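Local coordinates for protein serine--tRNA ligase, cytoplasmic (Candida albicans, PDB 3QO8) that attaches serine to tRNA(Ser), first activating the amino acid with ATP to form Ser-AMP and then transferring it to the acceptor end of the tRNA, at residues Ala272-Cys277 / Glu299-Phe304; Leu207-Met212 / Glu248-Ala253. One frame throughout, in Å; residues are numbered along the deposited sequence. Where two conformers were deposited one is given.

Contact 1: Ala272-Cys277 / Glu299-Phe304; sequences AGYSSC and EKIEQF. With SSA (5'-O-(N-(L-seryl)-sulfamoyl)adenosine), chain B.
The carbonyl oxygen of K300 takes two hydrogen bonds: a weak, long one from the backbone N of S275, 3.4 Å from K300 O, and a shorter one from a water, 2.8 Å away. The two antiparallel strands joined here are those of motif 2 of the class II synthetase fold, whose connecting loop lies beyond C277. That water also donates to S275 OG and accepts from K300 NZ, linking the two strands on the face that carries K300 and E302. G273 and E302 form a hydrogen-bonded pair, each giving its N-H to the other's carbonyl.

On the face of K300 and E302 lies the seryl end of SSA. CG of E302 is anti to its backbone N (chi1 179°), and the carboxylate beyond it grips the ligand with both oxygens. OE1 receives SSA OG at 2.7 Å, and OE2 receives the amino nitrogen N10 at the same 2.7 Å. K300, bent twice along its chain, brings NZ to 3.0 Å from E302 OE1 in a salt bridge, so that this oxygen takes both SSA OG and, from above the carboxylate plane, the lysine; T246 OG1 is a further partner of NZ.

The other face carries Y274, I301, S276 and E299. I301 CD1 comes obliquely to the tyrosine, 3.4 Å from Y274 CD1, while E299 CG sits at the ring's edge. E299 OE1 is held by N188 and by Q208 of the second subunit, whereas S276 OG donates to E299 OE2 on its anti side, 2.7 Å away and 16° out of the carboxylate plane.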
ATOM      1  N   ALA A 272      16.190  -6.664   7.734  1.00 13.88           N
ATOM      2  CA  ALA A 272      15.714  -5.309   7.926  1.00 17.36           C
ATOM      3  C   ALA A 272      14.516  -5.142   6.996  1.00 20.84           C
ATOM      4  O   ALA A 272      14.667  -4.794   5.814  1.00 14.29           O
ATOM      5  CB  ALA A 272      16.815  -4.323   7.588  1.00 15.95           C
ATOM      6  N   GLY A 273      13.327  -5.420   7.526  1.00 11.97           N
ATOM      7  CA  GLY A 273      12.119  -5.403   6.724  1.00 11.55           C
ATOM      8  C   GLY A 273      11.636  -3.989   6.500  1.00 17.98           C
ATOM      9  O   GLY A 273      11.728  -3.162   7.387  1.00 19.57           O
ATOM     10  N   TYR A 274      11.133  -3.706   5.306  1.00 14.29           N
ATOM     11  CA  TYR A 274      10.524  -2.410   5.043  1.00 13.06           C
ATOM     12  C   TYR A 274       9.230  -2.600   4.275  1.00 20.13           C
ATOM     13  O   TYR A 274       9.185  -3.339   3.279  1.00 15.66           O
ATOM     14  CB  TYR A 274      11.465  -1.485   4.249  1.00 14.74           C
ATOM     15  CG  TYR A 274      10.711  -0.325   3.634  1.00 13.74           C
ATOM     16  CD1 TYR A 274      10.036   0.590   4.443  1.00 14.84           C
ATOM     17  CD2 TYR A 274      10.620  -0.171   2.262  1.00 17.40           C
ATOM     18  CE1 TYR A 274       9.315   1.631   3.905  1.00 16.59           C
ATOM     19  CE2 TYR A 274       9.901   0.899   1.707  1.00 21.57           C
ATOM     20  CZ  TYR A 274       9.249   1.790   2.539  1.00 18.39           C
ATOM     21  OH  TYR A 274       8.525   2.849   2.030  1.00 17.75           O
ATOM     22  N   SER A 275       8.173  -1.942   4.735  1.00 14.39           N
ATOM     23  CA  SER A 275       6.919  -1.966   3.998  1.00 14.22           C
ATOM     24  C   SER A 275       6.048  -0.852   4.527  1.00 16.31           C
ATOM     25  O   SER A 275       6.294  -0.329   5.615  1.00 12.70           O
ATOM     26  CB  SER A 275       6.200  -3.300   4.216  1.00 16.16           C
ATOM     27  OG  SER A 275       5.658  -3.367   5.544  1.00 13.92           O
ATOM     28  N   SER A 276       5.027  -0.495   3.764  1.00 11.40           N
ATOM     29  CA  SER A 276       3.884   0.187   4.351  1.00 13.80           C
ATOM     30  C   SER A 276       3.068  -0.841   5.143  1.00 17.68           C
ATOM     31  O   SER A 276       3.196  -2.054   4.916  1.00 15.49           O
ATOM     32  CB  SER A 276       3.036   0.863   3.278  1.00 15.44           C
ATOM     33  OG  SER A 276       3.720   2.011   2.798  1.00 18.83           O
ATOM     34  N   CYS A 277       2.254  -0.341   6.069  1.00 12.98           N
ATOM     35  CA  CYS A 277       1.470  -1.151   6.998  1.00 14.13           C
ATOM     36  C   CYS A 277       0.080  -0.557   7.075  1.00 13.82           C
ATOM     37  O   CYS A 277      -0.073   0.663   7.111  1.00 18.60           O
ATOM     38  CB  CYS A 277       2.112  -1.133   8.396  1.00 10.42           C
ATOM     39  SG  CYS A 277       3.863  -1.632   8.378  1.00 16.79           S
ATOM     40  N   GLU A 299       4.555   3.706   7.351  1.00 14.90           N
ATOM     41  CA  GLU A 299       5.745   2.921   6.999  1.00 13.66           C
ATOM     42  C   GLU A 299       6.483   2.424   8.241  1.00 17.20           C
ATOM     43  O   GLU A 299       6.446   3.066   9.287  1.00 13.13           O
ATOM     44  CB  GLU A 299       6.698   3.736   6.115  1.00 10.12           C
ATOM     45  CG  GLU A 299       6.170   3.930   4.664  1.00 14.36           C
ATOM     46  CD  GLU A 299       4.933   4.812   4.620  1.00 21.32           C
ATOM     47  OE1 GLU A 299       5.045   6.006   4.959  1.00 18.53           O
ATOM     48  OE2 GLU A 299       3.851   4.313   4.245  1.00 19.21           O
ATOM     49  N   LYS A 300       7.165   1.289   8.121  1.00 14.77           N
ATOM     50  CA  LYS A 300       7.879   0.733   9.264  1.00 12.73           C
ATOM     51  C   LYS A 300       9.099  -0.050   8.802  1.00 13.83           C
ATOM     52  O   LYS A 300       9.006  -0.901   7.903  1.00 14.32           O
ATOM     53  CB  LYS A 300       6.952  -0.161  10.112  1.00  9.70           C
ATOM     54  CG  LYS A 300       7.640  -0.771  11.370  1.00  9.40           C
ATOM     55  CD  LYS A 300       6.619  -1.400  12.369  1.00  9.64           C
ATOM     56  CE  LYS A 300       5.711  -2.454  11.695  1.00 17.20           C
ATOM     57  NZ  LYS A 300       6.483  -3.464  10.912  1.00 14.75           N
ATOM     58  N   ILE A 301      10.240   0.270   9.399  1.00 12.74           N
ATOM     59  CA  ILE A 301      11.421  -0.570   9.328  1.00 14.68           C
ATOM     60  C   ILE A 301      11.372  -1.561  10.492  1.00 20.35           C
ATOM     61  O   ILE A 301      11.321  -1.170  11.660  1.00 16.15           O
ATOM     62  CB  ILE A 301      12.723   0.254   9.390  1.00 16.50           C
ATOM     63  CG1 ILE A 301      12.736   1.312   8.272  1.00 18.18           C
ATOM     64  CG2 ILE A 301      13.940  -0.676   9.306  1.00 13.51           C
ATOM     65  CD1 ILE A 301      12.433   0.741   6.883  1.00 16.09           C
ATOM     66  N   GLU A 302      11.411  -2.843  10.143  1.00 18.70           N
ATOM     67  CA  GLU A 302      11.188  -3.957  11.045  1.00 18.25           C
ATOM     68  C   GLU A 302      12.467  -4.791  11.173  1.00 24.39           C
ATOM     69  O   GLU A 302      13.147  -5.048  10.176  1.00 19.93           O
ATOM     70  CB  GLU A 302      10.097  -4.852  10.424  1.00 14.31           C
ATOM     71  CG  GLU A 302       9.741  -6.093  11.236  1.00 19.46           C
ATOM     72  CD  GLU A 302       8.881  -5.772  12.455  1.00 20.09           C
ATOM     73  OE1 GLU A 302       8.657  -4.567  12.722  1.00 16.42           O
ATOM     74  OE2 GLU A 302       8.416  -6.725  13.136  1.00 16.97           O
ATOM     75  N   GLN A 303      12.797  -5.217  12.387  1.00 18.41           N
ATOM     76  CA  GLN A 303      13.810  -6.260  12.568  1.00 15.47           C
ATOM     77  C   GLN A 303      13.118  -7.612  12.564  1.00 19.62           C
ATOM     78  O   GLN A 303      12.180  -7.832  13.333  1.00 19.41           O
ATOM     79  CB  GLN A 303      14.509  -6.125  13.925  1.00 18.16           C
ATOM     80  CG  GLN A 303      15.249  -4.845  14.146  1.00 17.42           C
ATOM     81  CD  GLN A 303      15.923  -4.843  15.507  1.00 22.37           C
ATOM     82  OE1 GLN A 303      16.835  -5.626  15.753  1.00 19.47           O
ATOM     83  NE2 GLN A 303      15.457  -3.982  16.400  1.00 19.72           N
ATOM     84  N   PHE A 304      13.565  -8.533  11.717  1.00 16.79           N
ATOM     85  CA  PHE A 304      13.015  -9.875  11.789  1.00 13.58           C
ATOM     86  C   PHE A 304      14.163 -10.867  11.762  1.00 19.19           C
ATOM     87  O   PHE A 304      15.014 -10.828  10.867  1.00 18.57           O
ATOM     88  CB  PHE A 304      12.012 -10.187  10.666  1.00 16.10           C
ATOM     89  CG  PHE A 304      11.309 -11.519  10.860  1.00 15.61           C
ATOM     90  CD1 PHE A 304      10.098 -11.585  11.547  1.00 22.16           C
ATOM     91  CD2 PHE A 304      11.892 -12.695  10.431  1.00 18.07           C
ATOM     92  CE1 PHE A 304       9.465 -12.801  11.758  1.00 20.87           C
ATOM     93  CE2 PHE A 304      11.269 -13.927  10.644  1.00 20.85           C
ATOM     94  CZ  PHE A 304      10.059 -13.980  11.308  1.00 20.61           C
TER
HETATM   95  N10 SSA B 486       5.884  -6.557  13.944  1.00 14.59           N
HETATM   96  CA  SSA B 486       5.726  -5.989  15.282  1.00 22.33           C
HETATM   97  CB  SSA B 486       6.993  -5.234  15.682  1.00 20.82           C
HETATM   98  OG  SSA B 486       7.129  -4.029  14.903  1.00 20.31           O
HETATM   99  C9  SSA B 486       4.541  -5.066  15.322  1.00 23.30           C
HETATM  100  O9  SSA B 486       3.915  -4.782  14.307  1.00 18.85           O
HETATM  101  N8  SSA B 486       4.224  -4.576  16.516  1.00 16.25           N
HETATM  102  S1  SSA B 486       3.204  -3.357  16.716  1.00 20.78           S
HETATM  103  O1S SSA B 486       1.842  -3.707  16.430  1.00 18.88           O
HETATM  104  O2S SSA B 486       3.316  -2.896  18.061  1.00 19.97           O
HETATM  105  O5' SSA B 486       3.623  -2.183  15.811  1.00 18.15           O
HETATM  106  C5' SSA B 486       4.950  -1.686  15.826  1.00 15.62           C
HETATM  107  C4' SSA B 486       4.917  -0.157  15.921  1.00 18.17           C
HETATM  108  O4' SSA B 486       4.220   0.460  14.832  1.00 18.07           O
HETATM  109  C3' SSA B 486       4.209   0.364  17.153  1.00 17.98           C
HETATM  110  O3' SSA B 486       5.069   0.250  18.296  1.00 17.45           O
HETATM  111  C2' SSA B 486       3.931   1.804  16.738  1.00 19.10           C
HETATM  112  O2' SSA B 486       5.119   2.606  16.880  1.00 18.77           O
HETATM  113  C1' SSA B 486       3.626   1.684  15.244  1.00 15.27           C
HETATM  114  N9  SSA B 486       2.167   1.623  15.022  1.00 18.06           N
HETATM  115  C8  SSA B 486       1.338   0.621  15.355  1.00 17.51           C
HETATM  116  N7  SSA B 486       0.082   0.961  14.995  1.00 17.60           N
HETATM  117  C5  SSA B 486       0.143   2.180  14.428  1.00 20.02           C
HETATM  118  C6  SSA B 486      -0.805   3.014  13.868  1.00 18.94           C
HETATM  119  N6  SSA B 486      -2.096   2.617  13.842  1.00 15.67           N
HETATM  120  N1  SSA B 486      -0.422   4.209  13.361  1.00 15.97           N
HETATM  121  C2  SSA B 486       0.862   4.585  13.398  1.00 19.65           C
HETATM  122  N3  SSA B 486       1.804   3.791  13.925  1.00 16.94           N
HETATM  123  C4  SSA B 486       1.459   2.595  14.454  1.00 16.74           C
HETATM  124  O   HOH W   1       7.146  -2.942   7.836  1.00 16.36           O

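Contact 2: Leu207-Met212 / Glu248-Ala253. With SSA (5'-O-(N-(L-seryl)-sulfamoyl)adenosine), chain B.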
ATOM      1  N   LEU A 207      15.030  -6.007   3.165  1.00 14.85           N
ATOM      2  CA  LEU A 207      14.034  -6.830   2.496  1.00 15.47           C
ATOM      3  C   LEU A 207      12.741  -6.050   2.404  1.00 23.03           C
ATOM      4  O   LEU A 207      12.104  -5.816   3.427  1.00 19.74           O
ATOM      5  CB  LEU A 207      13.827  -8.119   3.290  1.00 14.84           C
ATOM      6  CG  LEU A 207      12.967  -9.215   2.674  1.00 20.89           C
ATOM      7  CD1 LEU A 207      13.568  -9.668   1.348  1.00 16.55           C
ATOM      8  CD2 LEU A 207      12.833 -10.380   3.639  1.00 16.70           C
ATOM      9  N   GLN A 208      12.356  -5.638   1.196  1.00 17.28           N
ATOM     10  CA  GLN A 208      11.082  -4.946   1.027  1.00 16.63           C
ATOM     11  C   GLN A 208       9.987  -5.938   0.728  1.00 19.98           C
ATOM     12  O   GLN A 208      10.024  -6.643  -0.282  1.00 16.80           O
ATOM     13  CB  GLN A 208      11.131  -3.890  -0.072  1.00 16.51           C
ATOM     14  CG  GLN A 208       9.796  -3.115  -0.213  1.00 18.09           C
ATOM     15  CD  GLN A 208       9.901  -1.979  -1.218  1.00 19.98           C
ATOM     16  OE1 GLN A 208      10.966  -1.402  -1.387  1.00 22.94           O
ATOM     17  NE2 GLN A 208       8.805  -1.664  -1.891  1.00 21.60           N
ATOM     18  N   ALA A 209       9.007  -5.989   1.617  1.00 14.54           N
ATOM     19  CA  ALA A 209       7.969  -7.005   1.545  1.00 13.35           C
ATOM     20  C   ALA A 209       6.772  -6.502   0.759  1.00 16.62           C
ATOM     21  O   ALA A 209       6.470  -5.306   0.782  1.00 18.78           O
ATOM     22  CB  ALA A 209       7.533  -7.399   2.988  1.00 12.34           C
ATOM     23  N   PRO A 210       6.064  -7.417   0.087  1.00 14.82           N
ATOM     24  CA  PRO A 210       4.803  -7.041  -0.559  1.00 17.96           C
ATOM     25  C   PRO A 210       3.777  -6.711   0.521  1.00 18.78           C
ATOM     26  O   PRO A 210       3.874  -7.241   1.626  1.00 13.94           O
ATOM     27  CB  PRO A 210       4.406  -8.315  -1.304  1.00 19.31           C
ATOM     28  CG  PRO A 210       5.057  -9.421  -0.522  1.00 21.03           C
ATOM     29  CD  PRO A 210       6.350  -8.859  -0.038  1.00 18.23           C
ATOM     30  N   VAL A 211       2.828  -5.834   0.228  1.00 16.97           N
ATOM     31  CA  VAL A 211       1.851  -5.432   1.242  1.00 12.12           C
ATOM     32  C   VAL A 211       0.524  -6.164   1.123  1.00 14.43           C
ATOM     33  O   VAL A 211      -0.413  -5.893   1.888  1.00 16.40           O
ATOM     34  CB  VAL A 211       1.587  -3.908   1.223  1.00 18.42           C
ATOM     35  CG1 VAL A 211       2.859  -3.162   1.571  1.00 14.99           C
ATOM     36  CG2 VAL A 211       1.044  -3.468  -0.135  1.00 15.89           C
ATOM     37  N   MET A 212       0.442  -7.080   0.157  1.00 18.12           N
ATOM     38  CA  MET A 212      -0.697  -7.987   0.048  1.00 18.41           C
ATOM     39  C   MET A 212      -0.242  -9.413   0.313  1.00 20.86           C
ATOM     40  O   MET A 212       0.869  -9.798  -0.058  1.00 22.05           O
ATOM     41  CB  MET A 212      -1.303  -7.931  -1.352  1.00 24.93           C
ATOM     42  CG  MET A 212      -1.980  -6.626  -1.667  1.00 24.83           C
ATOM     43  SD  MET A 212      -2.830  -6.709  -3.243  1.00 29.63           S
ATOM     44  CE  MET A 212      -3.295  -4.986  -3.440  1.00 27.15           C
ATOM     45  N   GLU A 248       6.341  -7.936   9.388  0.55 16.68           N
ATOM     46  CA  GLU A 248       6.503  -9.158  10.167  0.55 17.28           C
ATOM     47  C   GLU A 248       5.738 -10.303   9.512  0.55 17.55           C
ATOM     48  O   GLU A 248       6.220 -11.429   9.425  0.55 17.16           O
ATOM     49  CB  GLU A 248       5.987  -8.953  11.597  0.55 13.73           C
ATOM     50  CG  GLU A 248       6.097 -10.184  12.484  0.55 17.98           C
ATOM     51  CD  GLU A 248       5.133 -10.168  13.682  0.55 25.63           C
ATOM     52  OE1 GLU A 248       4.785  -9.075  14.203  0.55 13.47           O
ATOM     53  OE2 GLU A 248       4.717 -11.275  14.095  0.55 23.04           O
ATOM     54  N   GLN A 249       4.533 -10.004   9.049  1.00 16.15           N
ATOM     55  CA  GLN A 249       3.657 -11.029   8.500  1.00 20.56           C
ATOM     56  C   GLN A 249       4.237 -11.720   7.254  1.00 20.74           C
ATOM     57  O   GLN A 249       4.464 -12.933   7.274  1.00 16.93           O
ATOM     58  CB  GLN A 249       2.248 -10.473   8.294  1.00 22.19           C
ATOM     59  CG  GLN A 249       1.506 -10.347   9.627  1.00 19.82           C
ATOM     60  CD  GLN A 249       0.393  -9.302   9.619  1.00 23.73           C
ATOM     61  OE1 GLN A 249       0.269  -8.500   8.694  1.00 19.47           O
ATOM     62  NE2 GLN A 249      -0.422  -9.312  10.666  1.00 24.96           N
ATOM     63  N   PRO A 250       4.508 -10.958   6.177  1.00 14.83           N
ATOM     64  CA  PRO A 250       5.052 -11.657   4.999  1.00 21.08           C
ATOM     65  C   PRO A 250       6.491 -12.158   5.208  1.00 17.58           C
ATOM     66  O   PRO A 250       6.861 -13.208   4.693  1.00 15.89           O
ATOM     67  CB  PRO A 250       4.985 -10.596   3.875  1.00 13.56           C
ATOM     68  CG  PRO A 250       4.966  -9.250   4.587  1.00 12.42           C
ATOM     69  CD  PRO A 250       4.231  -9.531   5.923  1.00 14.83           C
ATOM     70  N   ILE A 251       7.291 -11.430   5.973  1.00 15.27           N
ATOM     71  CA  ILE A 251       8.669 -11.844   6.181  1.00 16.26           C
ATOM     72  C   ILE A 251       8.735 -13.113   7.040  1.00 15.83           C
ATOM     73  O   ILE A 251       9.609 -13.955   6.854  1.00 18.93           O
ATOM     74  CB  ILE A 251       9.523 -10.688   6.768  1.00 16.49           C
ATOM     75  CG1 ILE A 251       9.583  -9.534   5.755  1.00 15.75           C
ATOM     76  CG2 ILE A 251      10.925 -11.202   7.154  1.00 15.10           C
ATOM     77  CD1 ILE A 251      10.362  -8.275   6.210  1.00 13.48           C
ATOM     78  N   SER A 252       7.800 -13.273   7.975  1.00 16.66           N
ATOM     79  CA  SER A 252       7.777 -14.499   8.767  1.00 21.50           C
ATOM     80  C   SER A 252       7.505 -15.700   7.852  1.00 23.20           C
ATOM     81  O   SER A 252       7.985 -16.803   8.102  1.00 23.02           O
ATOM     82  CB  SER A 252       6.740 -14.434   9.902  1.00 19.53           C
ATOM     83  OG  SER A 252       5.414 -14.541   9.402  1.00 19.66           O
ATOM     84  N   ALA A 253       6.746 -15.478   6.779  1.00 18.27           N
ATOM     85  CA  ALA A 253       6.425 -16.565   5.852  1.00 18.16           C
ATOM     86  C   ALA A 253       7.479 -16.741   4.759  1.00 23.75           C
ATOM     87  O   ALA A 253       7.382 -17.658   3.951  1.00 21.86           O
ATOM     88  CB  ALA A 253       5.064 -16.342   5.221  1.00 19.07           C
TER
HETATM   89  N10 SSA B 486       5.884  -6.557  13.944  1.00 14.59           N
HETATM   90  CA  SSA B 486       5.726  -5.989  15.282  1.00 22.33           C
HETATM   91  CB  SSA B 486       6.993  -5.234  15.682  1.00 20.82           C
HETATM   92  OG  SSA B 486       7.129  -4.029  14.903  1.00 20.31           O
HETATM   93  C9  SSA B 486       4.541  -5.066  15.322  1.00 23.30           C
HETATM   94  O9  SSA B 486       3.915  -4.782  14.307  1.00 18.85           O
HETATM   95  N8  SSA B 486       4.224  -4.576  16.516  1.00 16.25           N
HETATM   96  S1  SSA B 486       3.204  -3.357  16.716  1.00 20.78           S
HETATM   97  O1S SSA B 486       1.842  -3.707  16.430  1.00 18.88           O
HETATM   98  O2S SSA B 486       3.316  -2.896  18.061  1.00 19.97           O
HETATM   99  O5' SSA B 486       3.623  -2.183  15.811  1.00 18.15           O
HETATM  100  C5' SSA B 486       4.950  -1.686  15.826  1.00 15.62           C
HETATM  101  C4' SSA B 486       4.917  -0.157  15.921  1.00 18.17           C
HETATM  102  O4' SSA B 486       4.220   0.460  14.832  1.00 18.07           O
HETATM  103  C3' SSA B 486       4.209   0.364  17.153  1.00 17.98           C
HETATM  104  O3' SSA B 486       5.069   0.250  18.296  1.00 17.45           O
HETATM  105  C2' SSA B 486       3.931   1.804  16.738  1.00 19.10           C
HETATM  106  O2' SSA B 486       5.119   2.606  16.880  1.00 18.77           O
HETATM  107  C1' SSA B 486       3.626   1.684  15.244  1.00 15.27           C
HETATM  108  N9  SSA B 486       2.167   1.623  15.022  1.00 18.06           N
HETATM  109  C8  SSA B 486       1.338   0.621  15.355  1.00 17.51           C
HETATM  110  N7  SSA B 486       0.082   0.961  14.995  1.00 17.60           N
HETATM  111  C5  SSA B 486       0.143   2.180  14.428  1.00 20.02           C
HETATM  112  C6  SSA B 486      -0.805   3.014  13.868  1.00 18.94           C
HETATM  113  N6  SSA B 486      -2.096   2.617  13.842  1.00 15.67           N
HETATM  114  N1  SSA B 486      -0.422   4.209  13.361  1.00 15.97           N
HETATM  115  C2  SSA B 486       0.862   4.585  13.398  1.00 19.65           C
HETATM  116  N3  SSA B 486       1.804   3.791  13.925  1.00 16.94           N
HETATM  117  C4  SSA B 486       1.459   2.595  14.454  1.00 16.74           C
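L207 and I251 reach toward each other tip to tip, CD2 of the leucine lying 4.0 Å from CG1 of the isoleucine. The leucine CG stands anti to its backbone N (chi1 -172°), and CD2 also comes near CG2 and CD1 of I251. The contact is an apolar seam in the class II catalytic core, between the end of a strand with its following loop and the short helix 248-252; no hydrogen bond crosses it.

Next to this pair, the methyl of A209 points at the helix and meets two side chains at once. Its CB is 3.5 Å from P250 CG, and it touches I251 CG1 more loosely at 4.1 Å. P250 faces the loop, and its CG also lies 3.7 Å from the carbonyl oxygen of P210. That oxygen is buried in the contact and has no hydrogen-bonding partner in the model.

E248 leads away from the seam with an extended chain. In one of its two modelled conformers OE1 accepts a hydrogen bond from the amino nitrogen N10 of SSA at 2.8 Å, while OE2 is held by Q377. One turn on, S252 OG donates to Q249 O.

The helix packs against two adjacent strands of the sheet: I251 touches Y271 of strand 269-278 and F304 of strand 297-307, while Q249 meets M218 of helix 215-218. L207 and Q208 pair antiparallel with a strand of the second subunit, carrying the sheet across the dimer interface.

Contacts 1 and 2 have centres about 8 Å apart and are joined through the sheet, where strands 205-208 and 269-278 run parallel. L207 N lies 2.9 Å from A272 O, and L207 O lies 3.0 Å from Y274 N, both probable hydrogen bonds. Helix 248-252 packs against both strands of contact 1: I251 CD1 comes within 3.4 Å of G273 CA, where no side chain intervenes, and F304 CZ approaches S252 CA at 3.5 Å. The contacts converge on the seryl amino group of SSA: N10 is shared by E302 of contact 1 and, in the conformer given, E248 of contact 2. T246 and T404 bind the same ligand from outside the four segments.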